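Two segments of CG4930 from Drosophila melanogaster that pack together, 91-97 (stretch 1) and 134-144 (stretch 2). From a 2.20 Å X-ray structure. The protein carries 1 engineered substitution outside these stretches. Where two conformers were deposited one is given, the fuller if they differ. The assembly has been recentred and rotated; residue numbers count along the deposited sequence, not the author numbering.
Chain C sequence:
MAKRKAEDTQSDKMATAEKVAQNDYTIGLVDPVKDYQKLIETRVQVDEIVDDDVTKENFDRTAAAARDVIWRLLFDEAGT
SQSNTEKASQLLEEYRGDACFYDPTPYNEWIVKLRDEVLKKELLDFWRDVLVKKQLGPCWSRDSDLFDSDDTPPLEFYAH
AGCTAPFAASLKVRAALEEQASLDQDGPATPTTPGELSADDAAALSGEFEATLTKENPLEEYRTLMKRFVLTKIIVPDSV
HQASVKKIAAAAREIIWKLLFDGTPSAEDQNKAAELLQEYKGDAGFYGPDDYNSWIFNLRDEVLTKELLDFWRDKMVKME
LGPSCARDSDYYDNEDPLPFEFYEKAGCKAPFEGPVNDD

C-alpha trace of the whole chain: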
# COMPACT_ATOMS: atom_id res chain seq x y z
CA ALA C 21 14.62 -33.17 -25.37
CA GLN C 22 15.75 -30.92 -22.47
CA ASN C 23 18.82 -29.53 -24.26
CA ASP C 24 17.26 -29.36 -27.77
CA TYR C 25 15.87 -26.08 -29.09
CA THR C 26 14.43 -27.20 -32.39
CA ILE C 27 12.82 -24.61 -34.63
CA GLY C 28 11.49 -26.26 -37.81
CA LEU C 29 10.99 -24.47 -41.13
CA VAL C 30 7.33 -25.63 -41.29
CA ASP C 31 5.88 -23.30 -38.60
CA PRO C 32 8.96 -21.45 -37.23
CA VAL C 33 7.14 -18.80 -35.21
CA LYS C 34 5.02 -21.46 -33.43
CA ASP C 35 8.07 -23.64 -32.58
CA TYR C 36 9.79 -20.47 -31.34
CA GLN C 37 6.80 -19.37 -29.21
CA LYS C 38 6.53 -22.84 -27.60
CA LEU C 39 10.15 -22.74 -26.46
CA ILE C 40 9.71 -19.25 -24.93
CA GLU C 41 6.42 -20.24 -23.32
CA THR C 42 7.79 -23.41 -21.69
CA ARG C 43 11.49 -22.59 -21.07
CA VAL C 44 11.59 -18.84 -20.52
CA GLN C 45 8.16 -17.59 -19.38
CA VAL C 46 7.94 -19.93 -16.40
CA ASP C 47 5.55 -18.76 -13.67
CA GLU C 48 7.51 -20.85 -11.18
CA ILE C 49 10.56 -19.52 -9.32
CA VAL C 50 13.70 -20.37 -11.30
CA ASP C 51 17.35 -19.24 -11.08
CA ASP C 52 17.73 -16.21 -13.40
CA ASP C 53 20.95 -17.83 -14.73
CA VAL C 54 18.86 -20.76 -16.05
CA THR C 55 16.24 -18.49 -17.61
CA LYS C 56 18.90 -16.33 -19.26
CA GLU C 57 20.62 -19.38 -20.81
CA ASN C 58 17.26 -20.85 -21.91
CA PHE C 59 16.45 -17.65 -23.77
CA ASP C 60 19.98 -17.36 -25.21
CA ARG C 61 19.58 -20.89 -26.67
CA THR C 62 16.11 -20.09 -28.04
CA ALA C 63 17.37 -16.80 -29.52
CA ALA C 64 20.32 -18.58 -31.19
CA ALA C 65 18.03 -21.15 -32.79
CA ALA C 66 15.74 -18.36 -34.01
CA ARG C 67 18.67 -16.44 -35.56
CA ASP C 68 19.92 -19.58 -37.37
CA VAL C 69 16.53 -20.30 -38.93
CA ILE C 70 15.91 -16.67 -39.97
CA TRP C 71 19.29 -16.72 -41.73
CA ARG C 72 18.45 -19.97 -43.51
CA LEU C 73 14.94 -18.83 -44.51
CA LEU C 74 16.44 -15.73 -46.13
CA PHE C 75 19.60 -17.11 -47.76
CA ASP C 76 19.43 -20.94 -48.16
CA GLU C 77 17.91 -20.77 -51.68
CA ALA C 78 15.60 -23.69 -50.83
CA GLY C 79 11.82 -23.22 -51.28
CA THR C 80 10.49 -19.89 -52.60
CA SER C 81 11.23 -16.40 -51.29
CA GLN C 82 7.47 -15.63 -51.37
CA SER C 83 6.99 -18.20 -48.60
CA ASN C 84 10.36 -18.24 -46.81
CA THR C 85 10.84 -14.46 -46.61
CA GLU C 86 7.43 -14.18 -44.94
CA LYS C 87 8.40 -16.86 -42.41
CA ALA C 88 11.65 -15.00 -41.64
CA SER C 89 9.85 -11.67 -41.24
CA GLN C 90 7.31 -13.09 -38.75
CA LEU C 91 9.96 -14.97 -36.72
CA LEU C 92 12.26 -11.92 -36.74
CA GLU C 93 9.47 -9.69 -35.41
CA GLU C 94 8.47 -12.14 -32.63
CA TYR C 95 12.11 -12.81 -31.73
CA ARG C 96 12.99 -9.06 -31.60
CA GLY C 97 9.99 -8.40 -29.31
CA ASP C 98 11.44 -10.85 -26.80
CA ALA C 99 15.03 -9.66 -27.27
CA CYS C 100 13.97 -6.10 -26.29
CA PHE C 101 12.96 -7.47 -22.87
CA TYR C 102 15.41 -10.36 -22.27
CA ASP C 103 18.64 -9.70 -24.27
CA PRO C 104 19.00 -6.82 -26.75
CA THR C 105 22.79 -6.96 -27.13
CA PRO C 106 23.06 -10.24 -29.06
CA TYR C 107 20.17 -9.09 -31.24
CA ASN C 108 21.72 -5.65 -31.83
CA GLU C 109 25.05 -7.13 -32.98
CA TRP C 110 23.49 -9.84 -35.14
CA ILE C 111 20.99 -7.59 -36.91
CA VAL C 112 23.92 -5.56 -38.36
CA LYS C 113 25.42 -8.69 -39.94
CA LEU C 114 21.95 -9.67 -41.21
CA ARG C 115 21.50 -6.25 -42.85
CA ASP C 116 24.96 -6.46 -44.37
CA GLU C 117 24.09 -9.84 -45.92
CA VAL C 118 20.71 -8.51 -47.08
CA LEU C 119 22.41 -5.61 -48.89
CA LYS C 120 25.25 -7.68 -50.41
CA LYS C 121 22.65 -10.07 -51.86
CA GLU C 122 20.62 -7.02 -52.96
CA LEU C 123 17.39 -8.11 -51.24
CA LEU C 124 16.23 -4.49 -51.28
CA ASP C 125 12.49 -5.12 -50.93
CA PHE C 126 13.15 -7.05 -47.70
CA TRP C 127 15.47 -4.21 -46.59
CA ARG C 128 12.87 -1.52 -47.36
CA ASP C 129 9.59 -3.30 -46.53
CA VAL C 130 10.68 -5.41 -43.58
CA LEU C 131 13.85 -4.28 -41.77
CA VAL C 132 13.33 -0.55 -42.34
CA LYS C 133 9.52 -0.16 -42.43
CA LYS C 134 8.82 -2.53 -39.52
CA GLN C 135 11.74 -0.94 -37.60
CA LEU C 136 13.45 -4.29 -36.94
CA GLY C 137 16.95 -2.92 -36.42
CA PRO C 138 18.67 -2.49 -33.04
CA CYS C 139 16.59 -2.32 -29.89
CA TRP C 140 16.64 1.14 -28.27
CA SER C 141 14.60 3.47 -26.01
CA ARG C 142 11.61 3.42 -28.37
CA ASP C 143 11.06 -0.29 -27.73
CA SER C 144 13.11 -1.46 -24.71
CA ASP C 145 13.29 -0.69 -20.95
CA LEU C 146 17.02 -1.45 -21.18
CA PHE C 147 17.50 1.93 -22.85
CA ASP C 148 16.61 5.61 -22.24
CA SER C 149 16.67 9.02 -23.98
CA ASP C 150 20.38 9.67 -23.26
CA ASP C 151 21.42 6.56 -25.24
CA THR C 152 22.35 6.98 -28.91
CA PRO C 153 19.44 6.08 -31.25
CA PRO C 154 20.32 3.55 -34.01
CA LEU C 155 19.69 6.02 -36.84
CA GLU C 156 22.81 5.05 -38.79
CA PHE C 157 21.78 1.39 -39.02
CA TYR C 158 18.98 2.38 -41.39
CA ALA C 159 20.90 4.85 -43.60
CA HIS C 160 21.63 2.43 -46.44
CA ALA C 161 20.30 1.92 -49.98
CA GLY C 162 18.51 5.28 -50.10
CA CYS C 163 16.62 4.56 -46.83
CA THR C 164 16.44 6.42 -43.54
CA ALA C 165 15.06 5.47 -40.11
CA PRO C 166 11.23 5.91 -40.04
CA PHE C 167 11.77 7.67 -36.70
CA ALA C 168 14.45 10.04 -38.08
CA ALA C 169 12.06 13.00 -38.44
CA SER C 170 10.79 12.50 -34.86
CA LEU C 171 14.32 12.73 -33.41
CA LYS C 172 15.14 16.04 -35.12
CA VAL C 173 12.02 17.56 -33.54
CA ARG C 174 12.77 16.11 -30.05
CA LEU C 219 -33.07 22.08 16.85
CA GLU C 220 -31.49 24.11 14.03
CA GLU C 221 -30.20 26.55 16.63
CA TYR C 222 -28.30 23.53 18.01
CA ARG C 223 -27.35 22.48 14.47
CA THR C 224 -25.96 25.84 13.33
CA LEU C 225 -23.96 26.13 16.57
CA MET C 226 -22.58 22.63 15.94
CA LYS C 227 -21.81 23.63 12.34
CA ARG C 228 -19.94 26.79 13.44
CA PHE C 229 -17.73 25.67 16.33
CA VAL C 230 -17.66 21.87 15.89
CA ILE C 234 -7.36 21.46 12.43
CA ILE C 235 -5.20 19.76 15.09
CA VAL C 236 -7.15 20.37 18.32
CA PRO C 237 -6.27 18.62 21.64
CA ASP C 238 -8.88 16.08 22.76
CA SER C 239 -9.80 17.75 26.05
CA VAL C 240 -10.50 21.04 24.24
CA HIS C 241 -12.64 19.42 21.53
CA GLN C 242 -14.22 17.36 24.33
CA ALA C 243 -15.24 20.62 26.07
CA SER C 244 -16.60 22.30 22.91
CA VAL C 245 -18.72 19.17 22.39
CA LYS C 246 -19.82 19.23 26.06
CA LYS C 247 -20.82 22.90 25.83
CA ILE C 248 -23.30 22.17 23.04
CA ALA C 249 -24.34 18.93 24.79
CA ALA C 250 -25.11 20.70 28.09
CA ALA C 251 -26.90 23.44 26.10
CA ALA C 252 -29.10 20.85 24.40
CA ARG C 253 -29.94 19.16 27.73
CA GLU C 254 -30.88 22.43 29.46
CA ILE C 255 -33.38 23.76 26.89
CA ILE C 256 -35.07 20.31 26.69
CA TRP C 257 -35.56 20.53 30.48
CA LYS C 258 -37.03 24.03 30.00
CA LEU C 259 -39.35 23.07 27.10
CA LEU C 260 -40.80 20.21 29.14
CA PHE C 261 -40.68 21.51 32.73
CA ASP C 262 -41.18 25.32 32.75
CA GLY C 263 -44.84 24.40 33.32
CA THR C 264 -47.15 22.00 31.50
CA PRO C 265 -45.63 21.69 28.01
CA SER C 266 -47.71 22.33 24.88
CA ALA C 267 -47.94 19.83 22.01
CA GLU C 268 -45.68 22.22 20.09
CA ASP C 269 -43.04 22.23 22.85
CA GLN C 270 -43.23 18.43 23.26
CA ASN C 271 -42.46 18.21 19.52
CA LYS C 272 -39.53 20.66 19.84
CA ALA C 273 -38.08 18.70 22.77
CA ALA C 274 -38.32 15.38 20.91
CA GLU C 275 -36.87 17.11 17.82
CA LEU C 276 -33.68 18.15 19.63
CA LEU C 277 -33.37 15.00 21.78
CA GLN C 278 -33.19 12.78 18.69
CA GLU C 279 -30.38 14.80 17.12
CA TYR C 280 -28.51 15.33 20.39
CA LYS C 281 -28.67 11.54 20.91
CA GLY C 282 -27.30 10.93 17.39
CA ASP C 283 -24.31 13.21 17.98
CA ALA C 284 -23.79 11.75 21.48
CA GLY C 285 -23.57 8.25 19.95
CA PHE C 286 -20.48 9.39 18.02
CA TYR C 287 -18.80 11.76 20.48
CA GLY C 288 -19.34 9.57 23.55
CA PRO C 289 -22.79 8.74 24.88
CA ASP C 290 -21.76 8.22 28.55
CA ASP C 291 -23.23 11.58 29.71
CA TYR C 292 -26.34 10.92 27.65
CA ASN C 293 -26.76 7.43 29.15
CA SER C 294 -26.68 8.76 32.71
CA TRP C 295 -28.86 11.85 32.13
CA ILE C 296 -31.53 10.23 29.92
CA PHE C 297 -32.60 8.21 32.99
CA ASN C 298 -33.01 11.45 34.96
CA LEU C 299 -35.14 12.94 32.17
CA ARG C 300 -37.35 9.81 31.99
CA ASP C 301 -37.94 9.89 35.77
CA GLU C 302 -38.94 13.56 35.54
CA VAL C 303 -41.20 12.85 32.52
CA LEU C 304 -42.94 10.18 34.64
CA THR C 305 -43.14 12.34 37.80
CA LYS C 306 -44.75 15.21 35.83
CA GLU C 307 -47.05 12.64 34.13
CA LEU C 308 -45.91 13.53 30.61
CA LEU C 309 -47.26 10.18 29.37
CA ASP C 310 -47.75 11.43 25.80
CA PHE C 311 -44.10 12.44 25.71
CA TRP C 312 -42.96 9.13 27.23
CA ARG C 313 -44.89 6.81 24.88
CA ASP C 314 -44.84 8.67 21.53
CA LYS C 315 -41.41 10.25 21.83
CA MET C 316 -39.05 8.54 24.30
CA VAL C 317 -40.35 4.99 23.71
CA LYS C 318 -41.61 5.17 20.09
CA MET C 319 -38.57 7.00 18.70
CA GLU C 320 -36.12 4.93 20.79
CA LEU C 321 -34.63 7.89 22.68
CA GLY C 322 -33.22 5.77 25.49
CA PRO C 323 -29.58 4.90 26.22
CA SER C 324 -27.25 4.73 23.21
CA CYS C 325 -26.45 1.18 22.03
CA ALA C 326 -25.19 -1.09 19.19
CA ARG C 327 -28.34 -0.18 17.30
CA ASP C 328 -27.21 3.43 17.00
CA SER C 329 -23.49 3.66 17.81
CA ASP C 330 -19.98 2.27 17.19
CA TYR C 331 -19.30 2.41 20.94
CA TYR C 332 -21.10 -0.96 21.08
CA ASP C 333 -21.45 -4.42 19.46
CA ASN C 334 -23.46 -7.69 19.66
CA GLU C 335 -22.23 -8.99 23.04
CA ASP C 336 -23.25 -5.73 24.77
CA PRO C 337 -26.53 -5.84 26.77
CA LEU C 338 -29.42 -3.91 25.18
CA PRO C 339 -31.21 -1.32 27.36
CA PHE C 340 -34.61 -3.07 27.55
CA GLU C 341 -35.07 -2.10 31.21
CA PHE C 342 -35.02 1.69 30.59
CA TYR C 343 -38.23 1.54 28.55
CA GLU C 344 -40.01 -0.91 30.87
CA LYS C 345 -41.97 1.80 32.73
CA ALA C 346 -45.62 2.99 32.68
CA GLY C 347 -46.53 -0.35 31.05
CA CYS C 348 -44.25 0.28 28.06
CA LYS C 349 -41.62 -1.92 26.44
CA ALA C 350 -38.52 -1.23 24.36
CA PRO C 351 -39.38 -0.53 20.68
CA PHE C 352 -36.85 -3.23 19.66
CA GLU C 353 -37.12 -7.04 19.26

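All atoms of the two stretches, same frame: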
# COMPACT_ATOMS: atom_id res chain seq x y z
N LEU C 91 9.05 -14.50 -37.79
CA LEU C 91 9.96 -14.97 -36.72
C LEU C 91 10.85 -13.83 -36.22
O LEU C 91 11.02 -13.67 -35.00
CB LEU C 91 10.80 -16.18 -37.17
CG LEU C 91 11.79 -16.78 -36.14
CD1 LEU C 91 11.09 -17.17 -34.86
CD2 LEU C 91 12.53 -17.99 -36.70
N LEU C 92 11.39 -13.03 -37.13
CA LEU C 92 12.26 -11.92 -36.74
C LEU C 92 11.52 -10.94 -35.82
O LEU C 92 12.06 -10.53 -34.79
CB LEU C 92 12.82 -11.18 -37.96
CG LEU C 92 13.84 -10.07 -37.75
CD1 LEU C 92 15.04 -10.60 -37.00
CD2 LEU C 92 14.28 -9.51 -39.10
N GLU C 93 10.31 -10.57 -36.20
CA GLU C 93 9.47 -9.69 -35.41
C GLU C 93 9.17 -10.24 -34.00
O GLU C 93 9.36 -9.54 -33.01
CB GLU C 93 8.16 -9.44 -36.15
CG GLU C 93 7.35 -8.32 -35.57
CD GLU C 93 6.60 -7.53 -36.63
OE1 GLU C 93 6.29 -8.08 -37.73
OE2 GLU C 93 6.33 -6.34 -36.36
N GLU C 94 8.71 -11.48 -33.92
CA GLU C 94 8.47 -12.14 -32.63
C GLU C 94 9.75 -12.23 -31.81
O GLU C 94 9.77 -11.88 -30.62
CB GLU C 94 7.89 -13.54 -32.84
CG GLU C 94 7.48 -14.26 -31.56
CD GLU C 94 6.22 -13.70 -30.92
OE1 GLU C 94 5.37 -13.15 -31.65
OE2 GLU C 94 6.07 -13.83 -29.69
N TYR C 95 10.83 -12.68 -32.44
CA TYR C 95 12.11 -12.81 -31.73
C TYR C 95 12.60 -11.45 -31.18
O TYR C 95 12.95 -11.35 -29.99
CB TYR C 95 13.16 -13.55 -32.54
CG TYR C 95 14.58 -13.30 -32.08
CD1 TYR C 95 14.94 -13.46 -30.75
CD2 TYR C 95 15.56 -12.90 -32.98
CE1 TYR C 95 16.23 -13.20 -30.33
CE2 TYR C 95 16.85 -12.65 -32.56
CZ TYR C 95 17.18 -12.81 -31.24
OH TYR C 95 18.46 -12.58 -30.80
N ARG C 96 12.61 -10.42 -32.03
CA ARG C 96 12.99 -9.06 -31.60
C ARG C 96 12.18 -8.54 -30.39
O ARG C 96 12.73 -7.89 -29.50
CB ARG C 96 12.83 -8.08 -32.77
CG ARG C 96 13.32 -6.67 -32.44
CD ARG C 96 13.19 -5.74 -33.63
NE ARG C 96 13.94 -4.50 -33.43
CZ ARG C 96 13.49 -3.47 -32.72
NH1 ARG C 96 12.29 -3.51 -32.15
NH2 ARG C 96 14.23 -2.38 -32.60
N GLY C 97 10.88 -8.82 -30.39
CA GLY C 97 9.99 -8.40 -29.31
C GLY C 97 10.43 -8.98 -27.98
O GLY C 97 10.35 -8.31 -26.96
N LYS C 134 9.30 -1.94 -40.77
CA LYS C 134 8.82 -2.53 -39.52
C LYS C 134 9.74 -2.20 -38.34
O LYS C 134 9.52 -2.69 -37.23
CB LYS C 134 8.63 -4.04 -39.66
CG LYS C 134 7.46 -4.46 -40.55
CD LYS C 134 7.35 -5.99 -40.64
CE LYS C 134 6.51 -6.43 -41.83
NZ LYS C 134 5.09 -5.99 -41.71
N GLN C 135 10.75 -1.36 -38.60
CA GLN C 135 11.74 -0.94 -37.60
C GLN C 135 12.34 -2.12 -36.83
O GLN C 135 12.30 -2.16 -35.59
CB GLN C 135 11.14 0.12 -36.66
CG GLN C 135 10.57 1.34 -37.41
CD GLN C 135 10.04 2.43 -36.49
OE1 GLN C 135 10.71 2.84 -35.54
NE2 GLN C 135 8.82 2.90 -36.77
N LEU C 136 12.90 -3.07 -37.56
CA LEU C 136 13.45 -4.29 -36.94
C LEU C 136 14.96 -4.27 -36.75
O LEU C 136 15.59 -5.32 -36.61
CB LEU C 136 12.98 -5.57 -37.65
CG LEU C 136 11.45 -5.73 -37.76
CD1 LEU C 136 11.08 -6.93 -38.62
CD2 LEU C 136 10.74 -5.78 -36.39
N GLY C 137 15.54 -3.08 -36.71
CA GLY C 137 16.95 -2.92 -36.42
C GLY C 137 17.19 -2.96 -34.92
O GLY C 137 16.38 -3.50 -34.19
N PRO C 138 18.32 -2.40 -34.46
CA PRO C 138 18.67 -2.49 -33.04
C PRO C 138 17.56 -2.03 -32.09
O PRO C 138 16.82 -1.07 -32.38
CB PRO C 138 19.90 -1.58 -32.93
CG PRO C 138 20.53 -1.65 -34.28
CD PRO C 138 19.34 -1.65 -35.22
N CYS C 139 17.45 -2.73 -30.97
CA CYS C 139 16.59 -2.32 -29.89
C CYS C 139 17.16 -1.03 -29.30
O CYS C 139 18.39 -0.86 -29.26
CB CYS C 139 16.55 -3.42 -28.81
SG CYS C 139 16.27 -5.12 -29.47
N TRP C 140 16.27 -0.15 -28.87
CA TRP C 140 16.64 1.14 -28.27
C TRP C 140 15.52 1.69 -27.37
O TRP C 140 14.59 0.97 -27.06
CB TRP C 140 17.06 2.17 -29.34
CG TRP C 140 15.99 2.66 -30.28
CD1 TRP C 140 15.28 1.92 -31.17
CD2 TRP C 140 15.57 4.02 -30.46
NE1 TRP C 140 14.42 2.73 -31.89
CE2 TRP C 140 14.59 4.02 -31.48
CE3 TRP C 140 15.92 5.24 -29.86
CZ2 TRP C 140 13.95 5.20 -31.91
CZ3 TRP C 140 15.29 6.39 -30.27
CH2 TRP C 140 14.31 6.37 -31.29
N SER C 141 15.59 2.97 -26.98
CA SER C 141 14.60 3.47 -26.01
C SER C 141 13.15 3.53 -26.52
O SER C 141 12.22 3.67 -25.72
CB SER C 141 15.03 4.80 -25.38
OG SER C 141 15.12 5.82 -26.35
N ARG C 142 12.96 3.42 -27.82
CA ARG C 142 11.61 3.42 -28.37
C ARG C 142 10.90 2.12 -27.99
O ARG C 142 9.69 2.13 -27.75
CB ARG C 142 11.65 3.58 -29.89
CG ARG C 142 10.33 3.91 -30.57
CD ARG C 142 9.74 5.25 -30.15
NE ARG C 142 10.64 6.39 -30.31
CZ ARG C 142 10.68 7.18 -31.39
NH1 ARG C 142 9.88 6.95 -32.43
NH2 ARG C 142 11.53 8.20 -31.42
N ASP C 143 11.66 1.04 -27.90
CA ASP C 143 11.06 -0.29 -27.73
C ASP C 143 11.58 -1.13 -26.56
O ASP C 143 11.13 -2.26 -26.37
CB ASP C 143 11.19 -1.06 -29.07
CG ASP C 143 12.56 -0.86 -29.74
OD1 ASP C 143 13.59 -0.92 -29.02
OD2 ASP C 143 12.62 -0.65 -30.97
N SER C 144 12.51 -0.62 -25.76
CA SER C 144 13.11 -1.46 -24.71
C SER C 144 13.36 -0.72 -23.39
O SER C 144 13.87 0.39 -23.40
CB SER C 144 14.41 -2.08 -25.23
OG SER C 144 15.13 -2.77 -24.22

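Stretch 1 is a segment of a longer helix, whereas stretch 2 starts where another helix ends and continues as irregular chain. Q135 is the first residue to leave helical geometry; its positive phi, with two bonds back into the last turn, makes a Schellman motif. The two backbones come nearest at E93 and L136, whose CA atoms lie 6.9 Å apart, and together the stretches bury 432 Å². Only part of the helical segment takes part: L91, at its start, stays out of reach of stretch 2.

L92 points its CA-to-CB bond toward stretch 2 and makes an apolar contact with L136. Its CD2 lies 4.1 Å from CD1 of L136, an apolar contact between two buried leucines. E93, an exposed residue, follows. Its CA is 4.2 Å from L136 CD2, so the leucine rests against the helix backbone as well as against side chains. The end of the E93 side chain comes nearer to stretch 2, with OE1 3.7 Å from CD of K134. This is a contact with the aliphatic part of the lysine; the charged NZ extends beyond it and forms no salt bridge with the glutamate.

E94 and Y95 are turned out of reach, and the next residue to engage is R96, one helical turn after L92, to which its backbone N is hydrogen-bonded (R96 N to L92 O, 2.8 Å). R96 dominates the interface. Its chi1, chi2 and chi3 are all t, so the chain extends past L136, with R96 CD 3.7 Å from L136 CD2, and delivers the guanidinium to a cluster of oxygens. G137 O accepts hydrogen bonds from both R96 NE (2.7 Å) and R96 NH2 (2.9 Å), while R96 NH2 also makes a weak bond to P138 O at 2.9 Å. These acceptors lie near the plane of the guanidinium, where its N-H groups point. So does D143 OD2, which forms a salt bridge with R96 NH2 at 2.9 Å and receives a weak hydrogen bond from R96 NH1 at 3.1 Å. Over one face of the group sits the carbonyl of Q135, its O 3.4 Å from R96 CZ.

The other carboxylate oxygen of D143 serves stretch 2 itself: OD1 accepts a nearly linear hydrogen bond from W140 N at 2.8 Å. One aspartate thus ties the local turn to the arginine. G97 closes the segment without touching stretch 2.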